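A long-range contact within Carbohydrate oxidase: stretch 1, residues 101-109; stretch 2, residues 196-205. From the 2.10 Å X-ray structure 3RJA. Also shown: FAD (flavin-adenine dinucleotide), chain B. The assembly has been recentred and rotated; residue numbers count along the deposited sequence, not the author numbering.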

# COMPACT_ATOMS: atom_id res chain seq x y z
N THR A 101 16.16 21.67 4.31
CA THR A 101 15.53 20.64 5.16
C THR A 101 15.34 19.31 4.46
O THR A 101 15.14 18.28 5.11
CB THR A 101 14.19 21.11 5.65
OG1 THR A 101 13.32 21.31 4.54
CG2 THR A 101 14.33 22.44 6.40
N GLY A 102 15.36 19.32 3.12
CA GLY A 102 15.09 18.12 2.33
C GLY A 102 13.59 17.82 2.24
O GLY A 102 13.18 16.73 1.79
N ILE A 103 12.77 18.77 2.69
CA ILE A 103 11.32 18.56 2.68
C ILE A 103 10.69 19.00 1.35
O ILE A 103 11.00 20.09 0.84
CB ILE A 103 10.63 19.23 3.90
CG1 ILE A 103 11.14 18.57 5.20
CG2 ILE A 103 9.13 19.11 3.80
CD1 ILE A 103 10.70 19.31 6.49
N ALA A 104 9.82 18.15 0.82
CA ALA A 104 9.09 18.41 -0.43
C ALA A 104 7.62 18.54 -0.14
O ALA A 104 7.09 17.80 0.70
CB ALA A 104 9.29 17.24 -1.40
N HIS A 105 6.95 19.45 -0.85
CA HIS A 105 5.50 19.54 -0.77
C HIS A 105 4.99 18.96 -2.08
O HIS A 105 5.52 19.30 -3.15
CB HIS A 105 5.04 20.99 -0.58
CG HIS A 105 5.39 21.56 0.76
ND1 HIS A 105 4.68 22.58 1.35
CD2 HIS A 105 6.35 21.20 1.66
CE1 HIS A 105 5.20 22.86 2.53
NE2 HIS A 105 6.20 22.03 2.75
N VAL A 106 4.01 18.05 -1.97
CA VAL A 106 3.53 17.26 -3.12
C VAL A 106 2.00 17.21 -3.24
O VAL A 106 1.27 17.02 -2.25
CB VAL A 106 4.11 15.79 -3.10
CG1 VAL A 106 3.83 15.05 -4.43
CG2 VAL A 106 5.63 15.85 -2.81
N GLU A 107 1.53 17.38 -4.46
CA GLU A 107 0.10 17.28 -4.79
C GLU A 107 -0.37 15.83 -4.66
O GLU A 107 0.44 14.92 -4.77
CB GLU A 107 -0.13 17.84 -6.20
CG GLU A 107 -0.17 19.37 -6.19
CD GLU A 107 -0.49 19.99 -7.55
OE1 GLU A 107 -0.10 19.46 -8.61
OE2 GLU A 107 -1.12 21.05 -7.55
N PRO A 108 -1.68 15.62 -4.41
CA PRO A 108 -2.17 14.32 -3.94
C PRO A 108 -2.47 13.30 -5.05
O PRO A 108 -2.92 12.18 -4.75
CB PRO A 108 -3.48 14.67 -3.21
CG PRO A 108 -3.99 15.90 -3.90
CD PRO A 108 -2.75 16.65 -4.40
N GLY A 109 -2.22 13.70 -6.29
CA GLY A 109 -2.47 12.86 -7.46
C GLY A 109 -1.20 12.32 -8.10
O GLY A 109 -1.27 11.53 -9.05
PA FAD B . -6.89 4.95 -4.48
O1A FAD B . -6.98 6.19 -5.33
O2A FAD B . -7.74 3.80 -4.96
O5B FAD B . -7.31 5.32 -2.98
C5B FAD B . -7.06 4.38 -1.93
C4B FAD B . -7.77 4.87 -0.66
O4B FAD B . -7.21 6.11 -0.23
C3B FAD B . -9.26 5.13 -0.88
O3B FAD B . -9.95 4.93 0.37
C2B FAD B . -9.27 6.62 -1.20
O2B FAD B . -10.49 7.29 -1.01
C1B FAD B . -8.19 7.11 -0.25
N9A FAD B . -7.59 8.34 -0.76
C8A FAD B . -7.13 8.61 -2.05
N7A FAD B . -6.67 9.89 -2.05
C5A FAD B . -6.81 10.41 -0.82
C6A FAD B . -6.50 11.67 -0.30
N6A FAD B . -5.93 12.62 -1.07
N1A FAD B . -6.77 11.90 1.04
C2A FAD B . -7.36 10.91 1.83
N3A FAD B . -7.70 9.68 1.31
C4A FAD B . -7.41 9.45 -0.00
N1 FAD B . 1.37 -1.42 -1.46
C2 FAD B . 2.55 -1.39 -0.70
O2 FAD B . 2.54 -1.08 0.49
N3 FAD B . 3.74 -1.67 -1.36
C4 FAD B . 3.87 -1.86 -2.73
O4 FAD B . 5.00 -1.98 -3.26
C4X FAD B . 2.59 -1.93 -3.49
N5 FAD B . 2.61 -2.13 -4.80
C5X FAD B . 1.45 -2.10 -5.54
C6 FAD B . 1.50 -2.23 -6.96
C7 FAD B . 0.36 -2.06 -7.73
C7M FAD B . 0.42 -2.21 -9.26
C8 FAD B . -0.84 -1.64 -7.10
C8M FAD B . -2.10 -1.43 -7.90
C9 FAD B . -0.91 -1.59 -5.71
C9A FAD B . 0.23 -1.79 -4.91
N10 FAD B . 0.21 -1.59 -3.51
C10 FAD B . 1.36 -1.75 -2.76
C1' FAD B . -1.09 -1.28 -2.83
C2' FAD B . -1.23 0.23 -2.63
O2' FAD B . -0.38 0.64 -1.57
C3' FAD B . -2.66 0.56 -2.24
O3' FAD B . -3.56 0.01 -3.18
C4' FAD B . -2.82 2.08 -2.14
O4' FAD B . -3.86 2.37 -1.25
C5' FAD B . -3.06 2.73 -3.50
O5' FAD B . -3.18 4.11 -3.36
P FAD B . -3.95 4.96 -4.51
O1P FAD B . -3.87 6.43 -4.23
O2P FAD B . -3.38 4.58 -5.88
O3P FAD B . -5.41 4.33 -4.36
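Stretch 2 196-205: IVAVWKLATF

Antiparallel pairing lets segments remote in sequence share one backbone ladder, and this contact is a compact example. Stretch 2 runs as an extended strand from I196 and lies antiparallel to stretch 1, the strand axes crossing at 158° and approaching to 4.6 Å. The register sets A104 against L202, H105 against K201 and V106 against W200, with CA-CA distances of 5.2, 4.6 and 5.0 Å.

Hydrogen bonds come in reciprocal pairs at alternate positions. A104 N donates to L202 O (2.9 Å) and L202 N to A104 O (2.8 Å); V106 N to W200 O and W200 N to V106 O repeat the pattern, both at 2.8 Å. Between them, H105 CA lies 3.3 Å from W200 O, a CA-H...O contact. Beyond the ladder, T204 OG1 donates to G102 O at 2.6 Å, beside a weak bond from T204 N to G102 O at 3.1 Å.

Side chains alternate between faces. K201 lays its aliphatic chain over the H105 ring, CG 3.8 Å from the ring centroid; on the face of A104 and V106, V106 CG2 meets L202 CD1 at 4.1 Å. P108 CB packs 3.2 Å from V197 O, where V197 also pairs with the FAD adenine: V197 N donates to N1A (2.9 Å), and N6A to V197 O (3.0 Å).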

# COMPACT_ATOMS: atom_id res chain seq x y z
N ILE A 196 -9.73 14.88 2.86
CA ILE A 196 -9.01 14.63 1.60
C ILE A 196 -7.68 15.39 1.72
O ILE A 196 -7.68 16.64 1.84
CB ILE A 196 -9.85 15.07 0.38
CG1 ILE A 196 -11.16 14.28 0.37
CG2 ILE A 196 -9.04 14.91 -0.95
CD1 ILE A 196 -12.17 14.70 -0.68
N VAL A 197 -6.57 14.66 1.76
CA VAL A 197 -5.27 15.31 1.84
C VAL A 197 -5.03 16.04 0.51
O VAL A 197 -5.18 15.44 -0.57
CB VAL A 197 -4.10 14.34 2.12
CG1 VAL A 197 -2.73 15.10 2.10
CG2 VAL A 197 -4.33 13.61 3.47
N ALA A 198 -4.70 17.33 0.62
CA ALA A 198 -4.53 18.23 -0.54
C ALA A 198 -3.05 18.52 -0.82
O ALA A 198 -2.68 18.87 -1.95
CB ALA A 198 -5.29 19.57 -0.31
N VAL A 199 -2.21 18.42 0.21
CA VAL A 199 -0.75 18.53 0.05
C VAL A 199 -0.09 17.56 1.03
O VAL A 199 -0.45 17.54 2.23
CB VAL A 199 -0.21 19.97 0.34
CG1 VAL A 199 1.31 20.07 0.12
CG2 VAL A 199 -0.94 21.04 -0.49
N TRP A 200 0.87 16.77 0.53
CA TRP A 200 1.74 15.97 1.42
C TRP A 200 3.06 16.70 1.66
O TRP A 200 3.68 17.16 0.71
CB TRP A 200 2.05 14.59 0.82
CG TRP A 200 0.83 13.74 0.66
CD1 TRP A 200 -0.00 13.67 -0.44
CD2 TRP A 200 0.28 12.87 1.65
NE1 TRP A 200 -1.05 12.80 -0.17
CE2 TRP A 200 -0.88 12.28 1.10
CE3 TRP A 200 0.67 12.51 2.95
CZ2 TRP A 200 -1.69 11.37 1.82
CZ3 TRP A 200 -0.11 11.60 3.65
CH2 TRP A 200 -1.27 11.03 3.09
N LYS A 201 3.49 16.77 2.92
CA LYS A 201 4.81 17.38 3.21
C LYS A 201 5.75 16.29 3.66
O LYS A 201 5.53 15.62 4.67
CB LYS A 201 4.68 18.55 4.19
CG LYS A 201 3.56 19.52 3.78
CD LYS A 201 3.35 20.61 4.79
CE LYS A 201 2.13 21.48 4.48
NZ LYS A 201 1.69 22.20 5.76
N LEU A 202 6.81 16.08 2.88
CA LEU A 202 7.56 14.81 2.98
C LEU A 202 9.04 15.03 3.17
O LEU A 202 9.66 15.73 2.36
CB LEU A 202 7.37 13.98 1.69
CG LEU A 202 5.93 13.63 1.26
CD1 LEU A 202 5.92 12.80 -0.06
CD2 LEU A 202 5.19 12.88 2.37
N ALA A 203 9.61 14.40 4.20
CA ALA A 203 11.07 14.38 4.40
C ALA A 203 11.67 13.46 3.34
O ALA A 203 11.10 12.40 3.07
CB ALA A 203 11.44 13.84 5.82
N THR A 204 12.80 13.85 2.76
CA THR A 204 13.48 13.02 1.76
C THR A 204 14.90 12.71 2.25
O THR A 204 15.37 13.36 3.19
CB THR A 204 13.54 13.71 0.38
OG1 THR A 204 14.41 14.86 0.45
CG2 THR A 204 12.16 14.13 -0.07
N PHE A 205 15.55 11.72 1.63
CA PHE A 205 16.99 11.45 1.82
C PHE A 205 17.76 11.57 0.49
O PHE A 205 17.14 11.47 -0.59
CB PHE A 205 17.26 10.09 2.51
CG PHE A 205 16.56 8.90 1.85
CD1 PHE A 205 17.22 8.13 0.87
CD2 PHE A 205 15.30 8.49 2.29
CE1 PHE A 205 16.60 7.02 0.29
CE2 PHE A 205 14.66 7.39 1.74
CZ PHE A 205 15.30 6.64 0.72
O HOH W 1 14.20 15.68 4.87